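PDB 3F7E: pyridoxamine 5'-phosphate oxidase-related, FMN-binding from Mycobacterium smegmatis, which probably binds the deazaflavin coenzyme F420 and uses its reduced form to reduce C=C bonds, with aflatoxins among its likely substrates. Local coordinates for residues K53-M65 and Y76-P88. Numbering follows the deposited sequence.
Sequences KYRNIKANPAVAM and YLEVRGLVEDIVP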
ATOM      1  N   LYS A  53       1.783  12.869  -5.900  1.00 11.82           N
ATOM      2  CA  LYS A  53       2.052  11.536  -6.449  1.00 12.23           C
ATOM      3  C   LYS A  53       2.615  11.641  -7.869  1.00 10.54           C
ATOM      4  O   LYS A  53       3.532  10.913  -8.245  1.00 10.42           O
ATOM      5  CB  LYS A  53       0.775  10.685  -6.513  1.00 14.77           C
ATOM      6  CG  LYS A  53      -0.147  10.707  -5.342  1.00 20.67           C
ATOM      7  CD  LYS A  53      -1.502  10.145  -5.753  1.00 24.18           C
ATOM      8  CE  LYS A  53      -2.554  10.311  -4.674  1.00 25.94           C
ATOM      9  NZ  LYS A  53      -3.819   9.643  -5.104  1.00 27.03           N
ATOM     10  N   TYR A  54       2.069  12.567  -8.659  1.00 10.18           N
ATOM     11  CA  TYR A  54       2.596  12.820  -9.992  1.00 10.11           C
ATOM     12  C   TYR A  54       4.017  13.367  -9.973  1.00  9.53           C
ATOM     13  O   TYR A  54       4.887  12.881 -10.701  1.00 10.35           O
ATOM     14  CB  TYR A  54       1.661  13.764 -10.760  1.00 11.16           C
ATOM     15  CG  TYR A  54       2.156  14.248 -12.100  1.00 11.91           C
ATOM     16  CD1 TYR A  54       1.936  13.507 -13.246  1.00 13.07           C
ATOM     17  CD2 TYR A  54       2.822  15.460 -12.220  1.00 13.19           C
ATOM     18  CE1 TYR A  54       2.384  13.964 -14.494  1.00 15.33           C
ATOM     19  CE2 TYR A  54       3.268  15.927 -13.436  1.00 14.85           C
ATOM     20  CZ  TYR A  54       3.051  15.176 -14.573  1.00 15.07           C
ATOM     21  OH  TYR A  54       3.500  15.657 -15.775  1.00 17.72           O
ATOM     22  N   ARG A  55       4.254  14.374  -9.132  1.00  9.62           N
ATOM     23  CA  ARG A  55       5.610  14.900  -8.997  1.00  9.43           C
ATOM     24  C   ARG A  55       6.614  13.828  -8.576  1.00  8.86           C
ATOM     25  O   ARG A  55       7.745  13.805  -9.056  1.00 10.19           O
ATOM     26  CB  ARG A  55       5.636  16.072  -8.028  1.00 10.08           C
ATOM     27  CG  ARG A  55       4.841  17.235  -8.528  1.00 11.23           C
ATOM     28  CD  ARG A  55       5.006  18.501  -7.672  1.00 13.39           C
ATOM     29  NE  ARG A  55       4.379  18.427  -6.349  1.00 13.03           N
ATOM     30  CZ  ARG A  55       3.100  18.710  -6.083  1.00 13.24           C
ATOM     31  NH1 ARG A  55       2.663  18.651  -4.829  1.00 15.20           N
ATOM     32  NH2 ARG A  55       2.256  19.066  -7.053  1.00 12.45           N
ATOM     33  N   ASN A  56       6.178  12.905  -7.713  1.00  8.76           N
ATOM     34  CA  ASN A  56       7.073  11.832  -7.277  1.00  8.80           C
ATOM     35  C   ASN A  56       7.538  11.016  -8.488  1.00  8.22           C
ATOM     36  O   ASN A  56       8.745  10.724  -8.651  1.00  8.72           O
ATOM     37  CB  ASN A  56       6.382  10.884  -6.290  1.00  9.24           C
ATOM     38  CG  ASN A  56       6.074  11.532  -4.958  1.00  9.63           C
ATOM     39  OD1 ASN A  56       6.568  12.619  -4.647  1.00 11.79           O
ATOM     40  ND2 ASN A  56       5.269  10.843  -4.162  1.00 10.64           N
ATOM     41  N   ILE A  57       6.600  10.619  -9.344  1.00  8.27           N
ATOM     42  CA  ILE A  57       6.920   9.722 -10.462  1.00  9.32           C
ATOM     43  C   ILE A  57       7.706  10.446 -11.555  1.00  9.37           C
ATOM     44  O   ILE A  57       8.506   9.801 -12.232  1.00 10.09           O
ATOM     45  CB  ILE A  57       5.670   8.983 -11.001  1.00 11.10           C
ATOM     46  CG1 ILE A  57       4.596   9.905 -11.467  1.00 13.53           C
ATOM     47  CG2 ILE A  57       5.102   8.047  -9.966  1.00 12.12           C
ATOM     48  CD1 ILE A  57       3.600   9.223 -12.429  1.00 18.41           C
ATOM     49  N   LYS A  58       7.512  11.758 -11.698  1.00  9.48           N
ATOM     50  CA  LYS A  58       8.320  12.511 -12.648  1.00 10.28           C
ATOM     51  C   LYS A  58       9.787  12.525 -12.238  1.00 10.51           C
ATOM     52  O   LYS A  58      10.667  12.546 -13.108  1.00 12.90           O
ATOM     53  CB  LYS A  58       7.810  13.943 -12.831  1.00 10.95           C
ATOM     54  CG  LYS A  58       6.415  14.027 -13.440  1.00 12.17           C
ATOM     55  CD  LYS A  58       6.359  13.451 -14.853  1.00 15.18           C
ATOM     56  CE  LYS A  58       7.096  14.342 -15.818  1.00 17.63           C
ATOM     57  NZ  LYS A  58       6.363  15.638 -15.980  1.00 22.71           N
ATOM     58  N   ALA A  59      10.076  12.498 -10.927  1.00  9.80           N
ATOM     59  CA  ALA A  59      11.470  12.502 -10.446  1.00 10.87           C
ATOM     60  C   ALA A  59      12.044  11.104 -10.200  1.00 10.59           C
ATOM     61  O   ALA A  59      13.267  10.926 -10.261  1.00 11.72           O
ATOM     62  CB  ALA A  59      11.587  13.366  -9.192  1.00 11.57           C
ATOM     63  N   ASN A  60      11.180  10.115  -9.951  1.00  9.40           N
ATOM     64  CA  ASN A  60      11.633   8.761  -9.688  1.00  9.33           C
ATOM     65  C   ASN A  60      10.540   7.848 -10.234  1.00  8.29           C
ATOM     66  O   ASN A  60       9.486   7.741  -9.641  1.00  7.93           O
ATOM     67  CB  ASN A  60      11.826   8.540  -8.189  1.00 10.87           C
ATOM     68  CG  ASN A  60      12.348   7.168  -7.872  1.00 11.58           C
ATOM     69  OD1 ASN A  60      12.233   6.227  -8.671  1.00 12.95           O
ATOM     70  ND2 ASN A  60      12.935   7.034  -6.678  1.00 15.31           N
ATOM     71  N   PRO A  61      10.773   7.193 -11.374  1.00  8.00           N
ATOM     72  CA  PRO A  61       9.712   6.391 -12.011  1.00  8.18           C
ATOM     73  C   PRO A  61       9.438   5.039 -11.342  1.00  7.23           C
ATOM     74  O   PRO A  61       8.548   4.311 -11.797  1.00  7.42           O
ATOM     75  CB  PRO A  61      10.230   6.210 -13.444  1.00  9.85           C
ATOM     76  CG  PRO A  61      11.693   6.207 -13.276  1.00 11.04           C
ATOM     77  CD  PRO A  61      11.992   7.218 -12.201  1.00  9.55           C
ATOM     78  N   ALA A  62      10.180   4.684 -10.300  1.00  6.73           N
ATOM     79  CA  ALA A  62      10.003   3.376  -9.679  1.00  6.43           C
ATOM     80  C   ALA A  62       8.823   3.387  -8.716  1.00  5.97           C
ATOM     81  O   ALA A  62       8.728   4.256  -7.840  1.00  7.29           O
ATOM     82  CB  ALA A  62      11.266   2.932  -8.976  1.00  7.53           C
ATOM     83  N   VAL A  63       7.952   2.398  -8.848  1.00  5.79           N
ATOM     84  CA  VAL A  63       6.755   2.294  -8.040  1.00  5.86           C
ATOM     85  C   VAL A  63       6.578   0.853  -7.537  1.00  5.77           C
ATOM     86  O   VAL A  63       7.252  -0.083  -7.998  1.00  5.76           O
ATOM     87  CB  VAL A  63       5.487   2.732  -8.819  1.00  6.50           C
ATOM     88  CG1 VAL A  63       5.648   4.146  -9.313  1.00  7.86           C
ATOM     89  CG2 VAL A  63       5.127   1.758  -9.967  1.00  7.71           C
ATOM     90  N   ALA A  64       5.643   0.668  -6.608  1.00  5.65           N
ATOM     91  CA  ALA A  64       5.287  -0.672  -6.143  1.00  6.53           C
ATOM     92  C   ALA A  64       3.801  -0.670  -5.812  1.00  5.93           C
ATOM     93  O   ALA A  64       3.294   0.318  -5.319  1.00  7.05           O
ATOM     94  CB  ALA A  64       6.118  -1.070  -4.916  1.00  6.93           C
HETATM   95  N   MSE A  65       3.107  -1.781  -6.058  1.00  6.77           N
HETATM   96  CA  MSE A  65       1.662  -1.868  -5.764  1.00  6.73           C
HETATM   97  C   MSE A  65       1.384  -3.156  -5.011  1.00  6.62           C
HETATM   98  O   MSE A  65       1.866  -4.241  -5.367  1.00  9.55           O
HETATM   99  CB  MSE A  65       0.824  -1.867  -7.055  1.00  7.82           C
HETATM  100  CG  MSE A  65      -0.663  -1.738  -6.793  1.00  7.93           C
HETATM  101 SE   MSE A  65      -1.761  -1.853  -8.386  1.00 10.68          SE
HETATM  102  CE  MSE A  65      -1.768  -3.783  -8.577  1.00 11.55           C
ATOM    103  N   TYR A  76      -2.223 -12.799  -1.857  1.00 10.29           N
ATOM    104  CA  TYR A  76      -1.880 -11.411  -2.130  1.00  9.07           C
ATOM    105  C   TYR A  76      -0.858 -11.334  -3.248  1.00  9.00           C
ATOM    106  O   TYR A  76      -0.219 -12.368  -3.596  1.00  9.40           O
ATOM    107  CB  TYR A  76      -1.337 -10.740  -0.867  1.00 10.01           C
ATOM    108  CG  TYR A  76      -0.057 -11.318  -0.343  1.00 11.35           C
ATOM    109  CD1 TYR A  76       1.175 -10.944  -0.890  1.00 10.63           C
ATOM    110  CD2 TYR A  76      -0.061 -12.192   0.746  1.00 13.97           C
ATOM    111  CE1 TYR A  76       2.373 -11.450  -0.395  1.00 12.95           C
ATOM    112  CE2 TYR A  76       1.143 -12.710   1.250  1.00 15.39           C
ATOM    113  CZ  TYR A  76       2.343 -12.317   0.673  1.00 13.91           C
ATOM    114  OH  TYR A  76       3.521 -12.811   1.181  1.00 16.98           O
ATOM    115  N   LEU A  77      -0.618 -10.109  -3.744  1.00  9.61           N
ATOM    116  CA  LEU A  77       0.361  -9.962  -4.858  1.00  7.09           C
ATOM    117  C   LEU A  77       0.957  -8.579  -4.695  1.00  8.27           C
ATOM    118  O   LEU A  77       0.228  -7.578  -4.613  1.00  9.01           O
ATOM    119  CB  LEU A  77      -0.256 -10.137  -6.245  1.00  8.46           C
ATOM    120  CG  LEU A  77       0.718 -10.122  -7.422  1.00  9.13           C
ATOM    121  CD1 LEU A  77       1.668 -11.323  -7.347  1.00  9.64           C
ATOM    122  CD2 LEU A  77      -0.018 -10.173  -8.738  1.00 10.36           C
ATOM    123  N   GLU A  78       2.295  -8.555  -4.691  1.00  8.00           N
ATOM    124  CA  GLU A  78       3.084  -7.323  -4.654  1.00  8.06           C
ATOM    125  C   GLU A  78       3.776  -7.161  -5.993  1.00  8.07           C
ATOM    126  O   GLU A  78       4.505  -8.061  -6.422  1.00  8.61           O
ATOM    127  CB  GLU A  78       4.133  -7.400  -3.532  1.00  9.23           C
ATOM    128  CG  GLU A  78       3.525  -7.580  -2.154  1.00  9.45           C
ATOM    129  CD  GLU A  78       4.504  -8.066  -1.134  1.00 11.63           C
ATOM    130  OE1 GLU A  78       5.710  -8.111  -1.451  1.00 13.88           O
ATOM    131  OE2 GLU A  78       4.083  -8.409   0.003  1.00 12.93           O
ATOM    132  N   VAL A  79       3.554  -6.019  -6.653  1.00  7.96           N
ATOM    133  CA  VAL A  79       4.108  -5.755  -7.987  1.00  8.77           C
ATOM    134  C   VAL A  79       5.056  -4.567  -7.933  1.00  8.70           C
ATOM    135  O   VAL A  79       4.619  -3.475  -7.661  1.00 11.90           O
ATOM    136  CB  VAL A  79       2.990  -5.408  -9.012  1.00  9.38           C
ATOM    137  CG1 VAL A  79       3.557  -5.291 -10.452  1.00 10.88           C
ATOM    138  CG2 VAL A  79       1.838  -6.452  -8.977  1.00 11.05           C
ATOM    139  N   ARG A  80       6.338  -4.748  -8.219  1.00  7.05           N
ATOM    140  CA  ARG A  80       7.241  -3.585  -8.377  1.00  7.04           C
ATOM    141  C   ARG A  80       7.343  -3.283  -9.869  1.00  7.22           C
ATOM    142  O   ARG A  80       7.189  -4.193 -10.697  1.00  8.17           O
ATOM    143  CB  ARG A  80       8.602  -3.870  -7.752  1.00  8.04           C
ATOM    144  CG  ARG A  80       8.538  -3.948  -6.224  1.00  8.43           C
ATOM    145  CD  ARG A  80       9.615  -4.859  -5.659  1.00 10.79           C
ATOM    146  NE  ARG A  80      10.930  -4.406  -6.077  1.00 10.52           N
ATOM    147  CZ  ARG A  80      11.967  -5.220  -6.291  1.00  9.83           C
ATOM    148  NH1 ARG A  80      13.119  -4.699  -6.705  1.00 12.27           N
ATOM    149  NH2 ARG A  80      11.860  -6.556  -6.117  1.00 10.99           N
ATOM    150  N   GLY A  81       7.564  -2.029 -10.234  1.00  6.57           N
ATOM    151  CA  GLY A  81       7.642  -1.726 -11.664  1.00  7.69           C
ATOM    152  C   GLY A  81       8.128  -0.315 -11.892  1.00  6.91           C
ATOM    153  O   GLY A  81       8.515   0.398 -10.951  1.00  7.69           O
ATOM    154  N   LEU A  82       8.129   0.068 -13.163  1.00  7.05           N
ATOM    155  CA  LEU A  82       8.571   1.388 -13.585  1.00  7.15           C
ATOM    156  C   LEU A  82       7.493   2.076 -14.397  1.00  6.71           C
ATOM    157  O   LEU A  82       6.862   1.450 -15.285  1.00  7.75           O
ATOM    158  CB  LEU A  82       9.833   1.261 -14.451  1.00  8.64           C
ATOM    159  CG  LEU A  82      11.106   0.765 -13.748  1.00 10.42           C
ATOM    160  CD1 LEU A  82      12.184   0.408 -14.746  1.00 13.77           C
ATOM    161  CD2 LEU A  82      11.642   1.780 -12.750  1.00 13.59           C
ATOM    162  N   VAL A  83       7.280   3.370 -14.136  1.00  6.94           N
ATOM    163  CA  VAL A  83       6.417   4.164 -15.006  1.00  7.13           C
ATOM    164  C   VAL A  83       7.129   4.311 -16.343  1.00  7.63           C
ATOM    165  O   VAL A  83       8.264   4.826 -16.422  1.00  9.21           O
ATOM    166  CB  VAL A  83       6.143   5.555 -14.395  1.00  7.55           C
ATOM    167  CG1 VAL A  83       5.386   6.440 -15.389  1.00  8.56           C
ATOM    168  CG2 VAL A  83       5.385   5.397 -13.078  1.00  7.89           C
ATOM    169  N   GLU A  84       6.469   3.846 -17.404  1.00  7.13           N
ATOM    170  CA  GLU A  84       7.063   3.956 -18.738  1.00  8.72           C
ATOM    171  C   GLU A  84       6.333   4.914 -19.672  1.00  8.26           C
ATOM    172  O   GLU A  84       6.841   5.245 -20.735  1.00  8.96           O
ATOM    173  CB  GLU A  84       7.199   2.584 -19.385  1.00 10.83           C
ATOM    174  CG  GLU A  84       5.908   1.914 -19.669  1.00 12.63           C
ATOM    175  CD  GLU A  84       6.072   0.618 -20.512  1.00 17.28           C
ATOM    176  OE1 GLU A  84       5.074   0.164 -21.106  1.00 20.27           O
ATOM    177  OE2 GLU A  84       7.193   0.069 -20.603  1.00 19.79           O
ATOM    178  N   ASP A  85       5.127   5.336 -19.294  1.00  7.86           N
ATOM    179  CA  ASP A  85       4.438   6.356 -20.100  1.00  7.77           C
ATOM    180  C   ASP A  85       3.481   7.143 -19.218  1.00  6.85           C
ATOM    181  O   ASP A  85       2.991   6.612 -18.214  1.00  7.06           O
ATOM    182  CB  ASP A  85       3.695   5.711 -21.291  1.00  8.25           C
ATOM    183  CG  ASP A  85       3.521   6.656 -22.471  1.00  9.59           C
ATOM    184  OD1 ASP A  85       3.935   7.838 -22.372  1.00 10.83           O
ATOM    185  OD2 ASP A  85       2.960   6.201 -23.497  1.00 11.92           O
ATOM    186  N   ILE A  86       3.180   8.379 -19.644  1.00  7.72           N
ATOM    187  CA  ILE A  86       2.175   9.231 -19.014  1.00  7.93           C
ATOM    188  C   ILE A  86       1.419   9.858 -20.191  1.00  8.34           C
ATOM    189  O   ILE A  86       2.011  10.578 -21.007  1.00  9.40           O
ATOM    190  CB  ILE A  86       2.800  10.307 -18.116  1.00  8.66           C
ATOM    191  CG1 ILE A  86       3.649   9.659 -17.016  1.00  9.59           C
ATOM    192  CG2 ILE A  86       1.682  11.205 -17.579  1.00  9.99           C
ATOM    193  CD1 ILE A  86       4.407  10.677 -16.161  1.00 11.97           C
ATOM    194  N   VAL A  87       0.135   9.538 -20.283  1.00  7.41           N
ATOM    195  CA  VAL A  87      -0.672   9.909 -21.450  1.00  7.74           C
ATOM    196  C   VAL A  87      -1.778  10.875 -21.006  1.00  7.86           C
ATOM    197  O   VAL A  87      -2.578  10.511 -20.164  1.00  7.99           O
ATOM    198  CB  VAL A  87      -1.269   8.655 -22.137  1.00  7.73           C
ATOM    199  CG1 VAL A  87      -2.136   9.063 -23.345  1.00  8.90           C
ATOM    200  CG2 VAL A  87      -0.148   7.742 -22.567  1.00  9.22           C
ATOM    201  N   PRO A  88      -1.850  12.091 -21.591  1.00  7.64           N
ATOM    202  CA  PRO A  88      -2.971  12.972 -21.216  1.00  8.60           C
ATOM    203  C   PRO A  88      -4.346  12.351 -21.428  1.00  8.03           C
ATOM    204  O   PRO A  88      -4.591  11.688 -22.444  1.00  8.53           O
ATOM    205  CB  PRO A  88      -2.768  14.210 -22.100  1.00  9.64           C
ATOM    206  CG  PRO A  88      -1.269  14.239 -22.337  1.00 10.16           C
ATOM    207  CD  PRO A  88      -0.915  12.761 -22.513  1.00  8.81           C
TER
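V63 and G81 face each other as a hydrogen-bonded antiparallel pair, V63 N giving to G81 O and G81 N to V63 O, both at 3.0 Å. Two residues on, M65 and V79 repeat the exchange; V79 N reaches M65 O at 2.8 Å. Beyond G81 the pairing closes with V83 N to P61 O, 2.8 Å.

CG2 of V63 sits over the carbonyl of G81, 3.8 Å from G81 O, while CG1 of V63 meets CG2 of V83 at 4.0 Å, the two side chains crossing at about a right angle. The same V83 methyl touches CG2 of I57, which passes contact from strand to helix. Farther along, I86 puts CD1 3.6 Å from CD of K58 and lays CG2 at the edge of the Y54 ring. K58 lays CG over one face of that ring, toward its rim, and the bends at chi2, chi3 and chi4 (all near -65°) bring NZ back to Y54 OH at 2.9 Å.

An Asx turn, A62 N to N60 OD1, shapes the exit from the helix into the strand. Strands 62-68 and 76-88 form a hairpin, flanked by strands 18-23 and 116-127, with helix 53-59 running at 91° to strand 76-88; on the A62 and A64 face, T28 and V31 of the second subunit pack against it.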